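Local coordinates for tRNA threonylcarbamoyladenosine dehydratase (Escherichia coli, PDB 4D79), which catalyses the ATP-dependent dehydration of threonylcarbamoyladenosine at position 37 of tRNAs to its cyclic form, and can accept sulfur from the cysteine desulfurase CsdA in vitro, at residues V132-R143 and K180-V191; Y20-A31 and L257-A265. One frame throughout, in Å; residues are numbered along the deposited sequence.

Contact 1: V132-R143 and K180-V191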
loop_
_atom_site.group_PDB
_atom_site.type_symbol
_atom_site.label_atom_id
_atom_site.label_comp_id
_atom_site.label_asym_id
_atom_site.label_seq_id
_atom_site.Cartn_x
_atom_site.Cartn_y
_atom_site.Cartn_z
ATOM N N VAL B 132 2.540 8.638 -21.920
ATOM C CA VAL B 132 2.816 7.502 -22.797
ATOM C C VAL B 132 4.150 7.661 -23.523
ATOM O O VAL B 132 4.852 6.670 -23.752
ATOM C CB VAL B 132 1.660 7.291 -23.784
ATOM C CG1 VAL B 132 1.956 6.119 -24.700
ATOM C CG2 VAL B 132 0.378 7.044 -23.026
ATOM N N ARG B 133 4.489 8.890 -23.945
ATOM C CA ARG B 133 5.672 9.128 -24.774
ATOM C C ARG B 133 6.949 8.651 -24.084
ATOM O O ARG B 133 7.656 7.786 -24.628
ATOM C CB ARG B 133 5.771 10.626 -25.092
ATOM C CG ARG B 133 4.670 11.269 -25.929
ATOM C CD ARG B 133 4.943 12.782 -26.066
ATOM N NE ARG B 133 3.893 13.524 -26.771
ATOM C CZ ARG B 133 2.797 14.022 -26.195
ATOM N NH1 ARG B 133 2.592 13.883 -24.891
ATOM N NH2 ARG B 133 1.903 14.682 -26.923
ATOM N N PRO B 134 7.311 9.176 -22.918
ATOM C CA PRO B 134 8.504 8.673 -22.221
ATOM C C PRO B 134 8.365 7.232 -21.734
ATOM O O PRO B 134 9.368 6.513 -21.640
ATOM C CB PRO B 134 8.633 9.651 -21.051
ATOM C CG PRO B 134 7.196 10.125 -20.812
ATOM C CD PRO B 134 6.607 10.216 -22.146
ATOM N N LYS B 135 7.154 6.809 -21.381
ATOM C CA LYS B 135 6.927 5.436 -20.949
ATOM C C LYS B 135 7.334 4.458 -22.039
ATOM O O LYS B 135 8.039 3.479 -21.776
ATOM C CB LYS B 135 5.450 5.257 -20.581
ATOM C CG LYS B 135 5.138 4.046 -19.742
ATOM C CD LYS B 135 3.697 4.145 -19.243
ATOM C CE LYS B 135 3.343 3.007 -18.311
ATOM N NZ LYS B 135 3.968 3.135 -16.964
ATOM N N ALA B 136 6.882 4.707 -23.270
ATOM C CA ALA B 136 7.248 3.861 -24.398
ATOM C C ALA B 136 8.762 3.845 -24.610
ATOM O O ALA B 136 9.351 2.780 -24.786
ATOM C CB ALA B 136 6.530 4.344 -25.655
ATOM N N ALA B 137 9.406 5.006 -24.525
ATOM C CA ALA B 137 10.849 5.084 -24.713
ATOM C C ALA B 137 11.594 4.289 -23.635
ATOM O O ALA B 137 12.577 3.595 -23.929
ATOM C CB ALA B 137 11.279 6.548 -24.693
ATOM N N LEU B 138 11.139 4.373 -22.379
ATOM C CA LEU B 138 11.784 3.609 -21.321
ATOM C C LEU B 138 11.595 2.115 -21.556
ATOM O O LEU B 138 12.550 1.336 -21.481
ATOM C CB LEU B 138 11.228 4.014 -19.941
ATOM C CG LEU B 138 11.801 3.281 -18.718
ATOM C CD1 LEU B 138 13.279 3.605 -18.597
ATOM C CD2 LEU B 138 11.060 3.667 -17.446
ATOM N N ILE B 139 10.364 1.700 -21.859
ATOM C CA ILE B 139 10.073 0.275 -22.012
ATOM C C ILE B 139 10.838 -0.315 -23.181
ATOM O O ILE B 139 11.417 -1.403 -23.068
ATOM C CB ILE B 139 8.557 0.057 -22.151
ATOM C CG1 ILE B 139 7.899 0.321 -20.794
ATOM C CG2 ILE B 139 8.211 -1.370 -22.649
ATOM C CD1 ILE B 139 6.444 0.432 -20.908
ATOM N N ALA B 140 10.826 0.375 -24.331
ATOM C CA ALA B 140 11.521 -0.122 -25.512
ATOM C C ALA B 140 13.013 -0.288 -25.236
ATOM O O ALA B 140 13.599 -1.324 -25.567
ATOM C CB ALA B 140 11.254 0.814 -26.692
ATOM N N TYR B 141 13.620 0.681 -24.550
ATOM C CA TYR B 141 15.037 0.599 -24.229
ATOM C C TYR B 141 15.342 -0.557 -23.279
ATOM O O TYR B 141 16.279 -1.335 -23.518
ATOM C CB TYR B 141 15.527 1.921 -23.640
ATOM C CG TYR B 141 17.031 1.903 -23.489
ATOM C CD1 TYR B 141 17.863 2.261 -24.560
ATOM C CD2 TYR B 141 17.608 1.450 -22.331
ATOM C CE1 TYR B 141 19.257 2.204 -24.443
ATOM C CE2 TYR B 141 18.989 1.394 -22.186
ATOM C CZ TYR B 141 19.801 1.756 -23.264
ATOM O OH TYR B 141 21.145 1.694 -23.104
ATOM N N CYS B 142 14.586 -0.688 -22.166
ATOM C CA CYS B 142 14.889 -1.765 -21.241
ATOM C C CYS B 142 14.623 -3.116 -21.872
ATOM O O CYS B 142 15.400 -4.051 -21.673
ATOM C CB CYS B 142 14.060 -1.626 -19.945
ATOM S SG CYS B 142 14.610 -0.197 -19.025
ATOM N N ARG B 143 13.540 -3.225 -22.651
ATOM C CA ARG B 143 13.237 -4.480 -23.334
ATOM C C ARG B 143 14.370 -4.895 -24.288
ATOM O O ARG B 143 14.843 -6.031 -24.219
ATOM C CB ARG B 143 11.922 -4.338 -24.089
ATOM C CG ARG B 143 11.439 -5.603 -24.795
ATOM C CD ARG B 143 10.221 -5.219 -25.640
ATOM N NE ARG B 143 9.641 -6.312 -26.420
ATOM C CZ ARG B 143 9.910 -6.592 -27.686
ATOM N NH1 ARG B 143 10.797 -5.873 -28.376
ATOM N NH2 ARG B 143 9.282 -7.611 -28.258
ATOM N N LYS B 180 -2.742 2.602 -25.038
ATOM C CA LYS B 180 -2.009 3.620 -25.786
ATOM C C LYS B 180 -0.529 3.282 -25.877
ATOM O O LYS B 180 0.107 3.495 -26.928
ATOM C CB LYS B 180 -2.206 4.984 -25.121
ATOM C CG LYS B 180 -3.600 5.547 -25.279
ATOM C CD LYS B 180 -3.745 6.931 -24.643
ATOM C CE LYS B 180 -3.936 6.829 -23.132
ATOM N NZ LYS B 180 -4.294 8.132 -22.497
ATOM N N LEU B 181 0.021 2.741 -24.782
ATOM C CA LEU B 181 1.430 2.371 -24.704
ATOM C C LEU B 181 1.768 1.296 -25.715
ATOM O O LEU B 181 2.780 1.391 -26.414
ATOM C CB LEU B 181 1.760 1.895 -23.293
ATOM C CG LEU B 181 3.147 1.401 -22.975
ATOM C CD1 LEU B 181 4.188 2.493 -23.250
ATOM C CD2 LEU B 181 3.146 0.940 -21.504
ATOM N N ARG B 182 0.921 0.273 -25.824
ATOM C CA ARG B 182 1.128 -0.727 -26.867
ATOM C C ARG B 182 1.132 -0.083 -28.246
ATOM O O ARG B 182 1.962 -0.415 -29.093
ATOM C CB ARG B 182 0.042 -1.802 -26.792
ATOM C CG ARG B 182 0.166 -2.704 -25.584
ATOM C CD ARG B 182 -0.749 -3.908 -25.724
ATOM N NE ARG B 182 -2.150 -3.516 -25.767
ATOM C CZ ARG B 182 -2.969 -3.507 -24.722
ATOM N NH1 ARG B 182 -2.548 -3.890 -23.517
ATOM N NH2 ARG B 182 -4.218 -3.128 -24.883
ATOM N N GLU B 183 0.229 0.863 -28.482
ATOM C CA GLU B 183 0.163 1.488 -29.798
ATOM C C GLU B 183 1.414 2.310 -30.089
ATOM O O GLU B 183 1.939 2.272 -31.212
ATOM C CB GLU B 183 -1.107 2.344 -29.894
ATOM C CG GLU B 183 -2.413 1.544 -29.767
ATOM C CD GLU B 183 -2.373 0.208 -30.499
ATOM O OE1 GLU B 183 -2.427 0.210 -31.749
ATOM O OE2 GLU B 183 -2.280 -0.843 -29.823
ATOM N N ARG B 184 1.921 3.048 -29.091
ATOM C CA ARG B 184 3.121 3.849 -29.322
ATOM C C ARG B 184 4.357 2.971 -29.466
ATOM O O ARG B 184 5.271 3.289 -30.243
ATOM C CB ARG B 184 3.338 4.863 -28.199
ATOM C CG ARG B 184 4.383 5.908 -28.553
ATOM C CD ARG B 184 3.837 6.844 -29.632
ATOM N NE ARG B 184 2.856 7.795 -29.120
ATOM C CZ ARG B 184 3.172 9.009 -28.674
ATOM N NH1 ARG B 184 4.428 9.431 -28.739
ATOM N NH2 ARG B 184 2.230 9.824 -28.215
ATOM N N LEU B 185 4.427 1.885 -28.704
ATOM C CA LEU B 185 5.561 0.983 -28.847
ATOM C C LEU B 185 5.662 0.460 -30.269
ATOM O O LEU B 185 6.762 0.343 -30.820
ATOM C CB LEU B 185 5.448 -0.185 -27.871
ATOM C CG LEU B 185 5.821 0.106 -26.420
ATOM C CD1 LEU B 185 5.389 -1.020 -25.482
ATOM C CD2 LEU B 185 7.326 0.350 -26.312
ATOM N N LYS B 186 4.530 0.141 -30.873
ATOM C CA LYS B 186 4.539 -0.388 -32.225
ATOM C C LYS B 186 4.943 0.693 -33.225
ATOM O O LYS B 186 5.900 0.519 -33.983
ATOM C CB LYS B 186 3.170 -0.988 -32.543
ATOM C CG LYS B 186 2.998 -1.475 -33.986
ATOM C CD LYS B 186 1.662 -2.200 -34.166
ATOM C CE LYS B 186 1.360 -2.510 -35.631
ATOM N NZ LYS B 186 0.157 -3.389 -35.791
ATOM N N SER B 187 4.267 1.843 -33.194
ATOM C CA SER B 187 4.466 2.856 -34.226
ATOM C C SER B 187 5.829 3.528 -34.103
ATOM O O SER B 187 6.472 3.809 -35.119
ATOM C CB SER B 187 3.333 3.885 -34.176
ATOM O OG SER B 187 3.337 4.596 -32.948
ATOM N N ASP B 188 6.294 3.793 -32.877
ATOM C CA ASP B 188 7.508 4.583 -32.674
ATOM C C ASP B 188 8.775 3.760 -32.467
ATOM O O ASP B 188 9.870 4.321 -32.585
ATOM C CB ASP B 188 7.359 5.512 -31.460
ATOM C CG ASP B 188 6.479 6.699 -31.745
ATOM O OD1 ASP B 188 5.619 6.581 -32.635
ATOM O OD2 ASP B 188 6.644 7.747 -31.086
ATOM N N PHE B 189 8.667 2.481 -32.110
ATOM C CA PHE B 189 9.826 1.674 -31.742
ATOM C C PHE B 189 9.844 0.295 -32.379
ATOM O O PHE B 189 10.764 -0.484 -32.100
ATOM C CB PHE B 189 9.903 1.523 -30.208
ATOM C CG PHE B 189 10.107 2.826 -29.495
ATOM C CD1 PHE B 189 11.390 3.345 -29.341
ATOM C CD2 PHE B 189 9.029 3.552 -29.024
ATOM C CE1 PHE B 189 11.585 4.547 -28.714
ATOM C CE2 PHE B 189 9.220 4.764 -28.394
ATOM C CZ PHE B 189 10.494 5.257 -28.234
ATOM N N GLY B 190 8.853 -0.034 -33.198
ATOM C CA GLY B 190 8.809 -1.322 -33.843
ATOM C C GLY B 190 8.601 -2.478 -32.905
ATOM O O GLY B 190 8.869 -3.621 -33.283
ATOM N N VAL B 191 8.132 -2.217 -31.687
ATOM C CA VAL B 191 7.904 -3.263 -30.696
ATOM C C VAL B 191 6.513 -3.836 -30.921
ATOM O O VAL B 191 5.509 -3.139 -30.743
ATOM C CB VAL B 191 8.057 -2.717 -29.268
ATOM C CG1 VAL B 191 7.733 -3.786 -28.256
ATOM C CG2 VAL B 191 9.464 -2.194 -29.043
#
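Ala136 and Leu181 interlock as reciprocal knobs into holes where two helices of the ThiF-type nucleotide-binding fold cross at -65°, their axes 9.2 Å apart. The methyl of Ala136 sits among Leu181, Arg184, Leu185 and Phe189; Leu181 enters the hole formed by Val132, Lys135, Ala136 and Ile139. A chi1 of 177° swings Leu181 CG away from its own backbone N and lays both methyls against helix 132-143. CD1 lies 3.5 Å from the backbone N of Ala136, and CD2 meets Ile139 CD1 tip to tip at 3.4 Å, tighter than usual for two carbons. The aliphatic part of Lys135 crosses Leu181 at about a right angle, while its NZ continues inward to a salt bridge with Asp127 and hydrogen bonds to the carbonyls of Ile129 and Thr152.

Aromatic packing follows two turns further on, at Phe189. Ala140 CB lies over a face of the Phe189 ring, a CH-pi contact 4.0 Å from the centroid, and Ala137 CA approaches CZ obliquely at 3.5 Å.

Charged side chains border the apolar seam. Arg184, bent at chi2 and chi3, brings NH1 to 3.4 Å from Arg133 CG. The end of Arg133 is poorly ordered, its charge near that of Arg184. The extended Arg143, whose NE is hydrogen-bonded to Leu199 O, passes Val191 in the opposite direction, and Val191 CG1 rests 3.5 Å above the centre of the Arg143 guanidinium plane.

Contact 2: Y20-A31 and L257-A265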
loop_
_atom_site.group_PDB
_atom_site.type_symbol
_atom_site.label_atom_id
_atom_site.label_comp_id
_atom_site.label_asym_id
_atom_site.label_seq_id
_atom_site.Cartn_x
_atom_site.Cartn_y
_atom_site.Cartn_z
ATOM N N TYR B 20 12.260 -13.573 3.612
ATOM C CA TYR B 20 12.849 -13.924 2.320
ATOM C C TYR B 20 14.107 -14.768 2.433
ATOM O O TYR B 20 14.527 -15.361 1.435
ATOM C CB TYR B 20 13.185 -12.654 1.543
ATOM C CG TYR B 20 11.987 -11.784 1.204
ATOM C CD1 TYR B 20 11.188 -12.065 0.110
ATOM C CD2 TYR B 20 11.711 -10.649 1.964
ATOM C CE1 TYR B 20 10.115 -11.240 -0.212
ATOM C CE2 TYR B 20 10.682 -9.845 1.675
ATOM C CZ TYR B 20 9.874 -10.135 0.584
ATOM O OH TYR B 20 8.830 -9.295 0.328
ATOM N N GLY B 21 14.728 -14.811 3.607
ATOM C CA GLY B 21 15.937 -15.584 3.792
ATOM C C GLY B 21 17.165 -14.690 3.875
ATOM O O GLY B 21 17.172 -13.555 3.419
ATOM N N GLU B 22 18.236 -15.251 4.449
ATOM C CA GLU B 22 19.494 -14.517 4.608
ATOM C C GLU B 22 20.111 -14.162 3.260
ATOM O O GLU B 22 20.627 -13.057 3.086
ATOM C CB GLU B 22 20.510 -15.328 5.431
ATOM C CG GLU B 22 20.050 -15.682 6.846
ATOM C CD GLU B 22 19.839 -14.473 7.744
ATOM O OE1 GLU B 22 20.112 -13.336 7.311
ATOM O OE2 GLU B 22 19.411 -14.664 8.902
ATOM N N LYS B 23 20.109 -15.099 2.306
ATOM C CA LYS B 23 20.715 -14.815 1.008
ATOM C C LYS B 23 20.008 -13.650 0.340
ATOM O O LYS B 23 20.646 -12.763 -0.239
ATOM C CB LYS B 23 20.675 -16.072 0.144
ATOM C CG LYS B 23 21.501 -15.978 -1.134
ATOM C CD LYS B 23 21.691 -17.354 -1.763
ATOM C CE LYS B 23 22.641 -17.314 -2.956
ATOM N NZ LYS B 23 22.057 -16.597 -4.127
ATOM N N ALA B 24 18.675 -13.625 0.436
ATOM C CA ALA B 24 17.909 -12.525 -0.106
ATOM C C ALA B 24 18.267 -11.202 0.569
ATOM O O ALA B 24 18.289 -10.158 -0.090
ATOM C CB ALA B 24 16.426 -12.826 0.043
ATOM N N LEU B 25 18.467 -11.199 1.889
ATOM C CA LEU B 25 18.804 -9.933 2.540
ATOM C C LEU B 25 20.045 -9.311 1.898
ATOM O O LEU B 25 20.106 -8.098 1.672
ATOM C CB LEU B 25 19.018 -10.139 4.039
ATOM C CG LEU B 25 19.193 -8.849 4.855
ATOM C CD1 LEU B 25 17.858 -8.106 5.036
ATOM C CD2 LEU B 25 19.821 -9.143 6.235
ATOM N N GLN B 26 21.052 -10.120 1.642
ATOM C CA GLN B 26 22.265 -9.612 1.011
ATOM C C GLN B 26 22.019 -9.251 -0.453
ATOM O O GLN B 26 22.536 -8.239 -0.941
ATOM C CB GLN B 26 23.403 -10.631 1.140
ATOM C CG GLN B 26 24.700 -10.127 0.555
ATOM C CD GLN B 26 25.339 -9.030 1.352
ATOM O OE1 GLN B 26 25.875 -9.251 2.449
ATOM N NE2 GLN B 26 25.210 -7.820 0.862
ATOM N N LEU B 27 21.225 -10.055 -1.163
ATOM C CA LEU B 27 20.881 -9.722 -2.548
ATOM C C LEU B 27 20.233 -8.347 -2.627
ATOM O O LEU B 27 20.553 -7.552 -3.513
ATOM C CB LEU B 27 19.929 -10.776 -3.125
ATOM C CG LEU B 27 19.470 -10.599 -4.574
ATOM C CD1 LEU B 27 20.642 -10.834 -5.547
ATOM C CD2 LEU B 27 18.323 -11.555 -4.859
ATOM N N PHE B 28 19.263 -8.085 -1.734
ATOM C CA PHE B 28 18.595 -6.797 -1.699
ATOM C C PHE B 28 19.570 -5.677 -1.345
ATOM O O PHE B 28 19.531 -4.583 -1.947
ATOM C CB PHE B 28 17.413 -6.810 -0.706
ATOM C CG PHE B 28 16.317 -7.830 -1.012
ATOM C CD1 PHE B 28 16.231 -8.472 -2.233
ATOM C CD2 PHE B 28 15.346 -8.135 -0.034
ATOM C CE1 PHE B 28 15.201 -9.401 -2.481
ATOM C CE2 PHE B 28 14.330 -9.058 -0.296
ATOM C CZ PHE B 28 14.266 -9.686 -1.518
ATOM N N ALA B 29 20.435 -5.906 -0.357
ATOM C CA ALA B 29 21.368 -4.852 0.040
ATOM C C ALA B 29 22.321 -4.484 -1.103
ATOM O O ALA B 29 22.749 -3.331 -1.222
ATOM C CB ALA B 29 22.157 -5.281 1.275
ATOM N N ASP B 30 22.650 -5.447 -1.944
ATOM C CA ASP B 30 23.563 -5.276 -3.068
ATOM C C ASP B 30 22.859 -4.746 -4.310
ATOM O O ASP B 30 23.530 -4.434 -5.310
ATOM C CB ASP B 30 24.197 -6.616 -3.434
ATOM C CG ASP B 30 25.210 -7.091 -2.442
ATOM O OD1 ASP B 30 25.728 -6.253 -1.712
ATOM O OD2 ASP B 30 25.576 -8.284 -2.473
ATOM N N ALA B 31 21.534 -4.633 -4.273
ATOM C CA ALA B 31 20.772 -4.276 -5.466
ATOM C C ALA B 31 20.707 -2.774 -5.639
ATOM O O ALA B 31 20.788 -2.002 -4.684
ATOM C CB ALA B 31 19.358 -4.845 -5.414
ATOM N N LEU B 257 11.190 -8.254 -6.779
ATOM C CA LEU B 257 11.988 -8.988 -5.790
ATOM C C LEU B 257 11.908 -10.484 -6.009
ATOM O O LEU B 257 12.922 -11.188 -5.885
ATOM C CB LEU B 257 11.568 -8.653 -4.377
ATOM C CG LEU B 257 11.747 -7.209 -3.921
ATOM C CD1 LEU B 257 11.411 -7.042 -2.461
ATOM C CD2 LEU B 257 13.145 -6.715 -4.169
ATOM N N LYS B 258 10.725 -10.983 -6.370
ATOM C CA LYS B 258 10.599 -12.399 -6.685
ATOM C C LYS B 258 11.445 -12.791 -7.889
ATOM O O LYS B 258 12.085 -13.854 -7.903
ATOM C CB LYS B 258 9.150 -12.731 -6.918
ATOM C CG LYS B 258 8.912 -14.124 -7.414
ATOM C CD LYS B 258 7.423 -14.340 -7.586
ATOM C CE LYS B 258 6.907 -13.537 -8.772
ATOM N NZ LYS B 258 5.540 -13.967 -9.171
ATOM N N LYS B 259 11.377 -11.999 -8.948
ATOM C CA LYS B 259 12.169 -12.310 -10.136
ATOM C C LYS B 259 13.668 -12.229 -9.851
ATOM O O LYS B 259 14.436 -13.035 -10.382
ATOM C CB LYS B 259 11.752 -11.390 -11.274
ATOM C CG LYS B 259 10.366 -11.624 -11.736
ATOM C CD LYS B 259 10.149 -13.028 -12.231
ATOM C CE LYS B 259 8.690 -13.283 -12.593
ATOM N NZ LYS B 259 8.528 -14.698 -13.022
ATOM N N MET B 260 14.110 -11.274 -9.016
ATOM C CA MET B 260 15.526 -11.196 -8.647
ATOM C C MET B 260 15.954 -12.430 -7.859
ATOM O O MET B 260 17.035 -12.985 -8.086
ATOM C CB MET B 260 15.789 -9.940 -7.822
ATOM C CG MET B 260 15.614 -8.695 -8.568
ATOM S SD MET B 260 15.532 -7.246 -7.500
ATOM C CE MET B 260 17.167 -7.336 -6.815
ATOM N N MET B 261 15.114 -12.879 -6.934
ATOM C CA MET B 261 15.423 -14.082 -6.173
ATOM C C MET B 261 15.428 -15.310 -7.075
ATOM O O MET B 261 16.345 -16.143 -6.985
ATOM C CB MET B 261 14.430 -14.243 -5.017
ATOM C CG MET B 261 14.686 -13.271 -3.898
ATOM S SD MET B 261 13.432 -13.279 -2.614
ATOM C CE MET B 261 13.408 -14.975 -2.054
ATOM N N ALA B 262 14.471 -15.396 -8.012
ATOM C CA ALA B 262 14.424 -16.555 -8.894
ATOM C C ALA B 262 15.659 -16.612 -9.782
ATOM O O ALA B 262 16.206 -17.693 -10.038
ATOM C CB ALA B 262 13.163 -16.543 -9.745
ATOM N N LYS B 263 16.084 -15.455 -10.283
ATOM C CA LYS B 263 17.270 -15.390 -11.140
ATOM C C LYS B 263 18.521 -15.786 -10.376
ATOM O O LYS B 263 19.342 -16.566 -10.877
ATOM C CB LYS B 263 17.410 -13.984 -11.716
ATOM C CG LYS B 263 18.552 -13.837 -12.755
ATOM C CD LYS B 263 18.687 -12.392 -13.204
ATOM C CE LYS B 263 19.430 -12.266 -14.526
ATOM N NZ LYS B 263 19.577 -10.831 -14.920
ATOM N N ALA B 264 18.669 -15.290 -9.146
ATOM C CA ALA B 264 19.845 -15.655 -8.359
ATOM C C ALA B 264 19.884 -17.153 -8.092
ATOM O O ALA B 264 20.935 -17.784 -8.228
ATOM C CB ALA B 264 19.870 -14.853 -7.067
ATOM N N ALA B 265 18.736 -17.756 -7.816
ATOM C CA ALA B 265 18.679 -19.194 -7.575
ATOM C C ALA B 265 18.976 -19.994 -8.832
ATOM O O ALA B 265 19.546 -21.088 -8.747
ATOM C CB ALA B 265 17.292 -19.580 -7.058
#
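The Phe28 ring has Leu257 CD2 over one face, a CH-pi contact 4.2 Å from the centroid and 25° off the normal, and the carbonyl oxygen of Ala24 above the opposite face, offset toward the rim. Tyr20 CD2 lies in plane at its edge. Tyr20 itself carries Phe28 CE2 over one face, 3.8 Å above the plane and offset toward the rim, the two ring planes being steeply inclined to each other.

Met261 fills the hole between Tyr20, Ala24, Leu27 and Phe28 as a knob. Its sulfur makes a Met-aromatic contact with each ring, oblique in both cases: SD is 3.7 Å from Tyr20 CD1 and 3.8 Å from Phe28 CZ. The bend at chi3 (57°) turns the terminal methyl toward the backbone, where CE meets Tyr20 O at 3.7 Å.

Farther along the interface, Leu27 CD2 packs against the backbone turn of Met260 and Met261, lying 3.8 Å from Met260 O. Met260 CE reaches Ala31 CB at 3.6 Å, just before strand 32-36 begins, and Lys23 NZ comes near Ala264 CB at the periphery. Met243 of the second subunit packs on both Tyr20 and Leu257, placing this cluster beside the dimer interface. The whole is apolar helix-helix packing at 111°, by which the C-terminal helix 242-266 closes against the helix leading into the first strand of the Rossmann-like ThiF domain.

Overall arrangement
Contact 1 is nested within the chain loop that contact 2 closes: residues 20-31 and 257-265 join parts of the chain more than 220 residues apart, whereas 132-143 and 180-191 are 37 residues apart in sequence. Their centres are 29 Å apart and their nearest atoms about 10 Å, so they do not touch. The central sheet relates them, since strand 32-36, which follows residues 20-31, neighbours strand 124-127, which precedes helix 132-144. Contact 1 is the one beside the nucleotide: Pro134 touches ATP, and the Lys135 side chain is about 7 Å from it. Contact 2 lies at the side facing the second subunit, which touches no residue of contact 1.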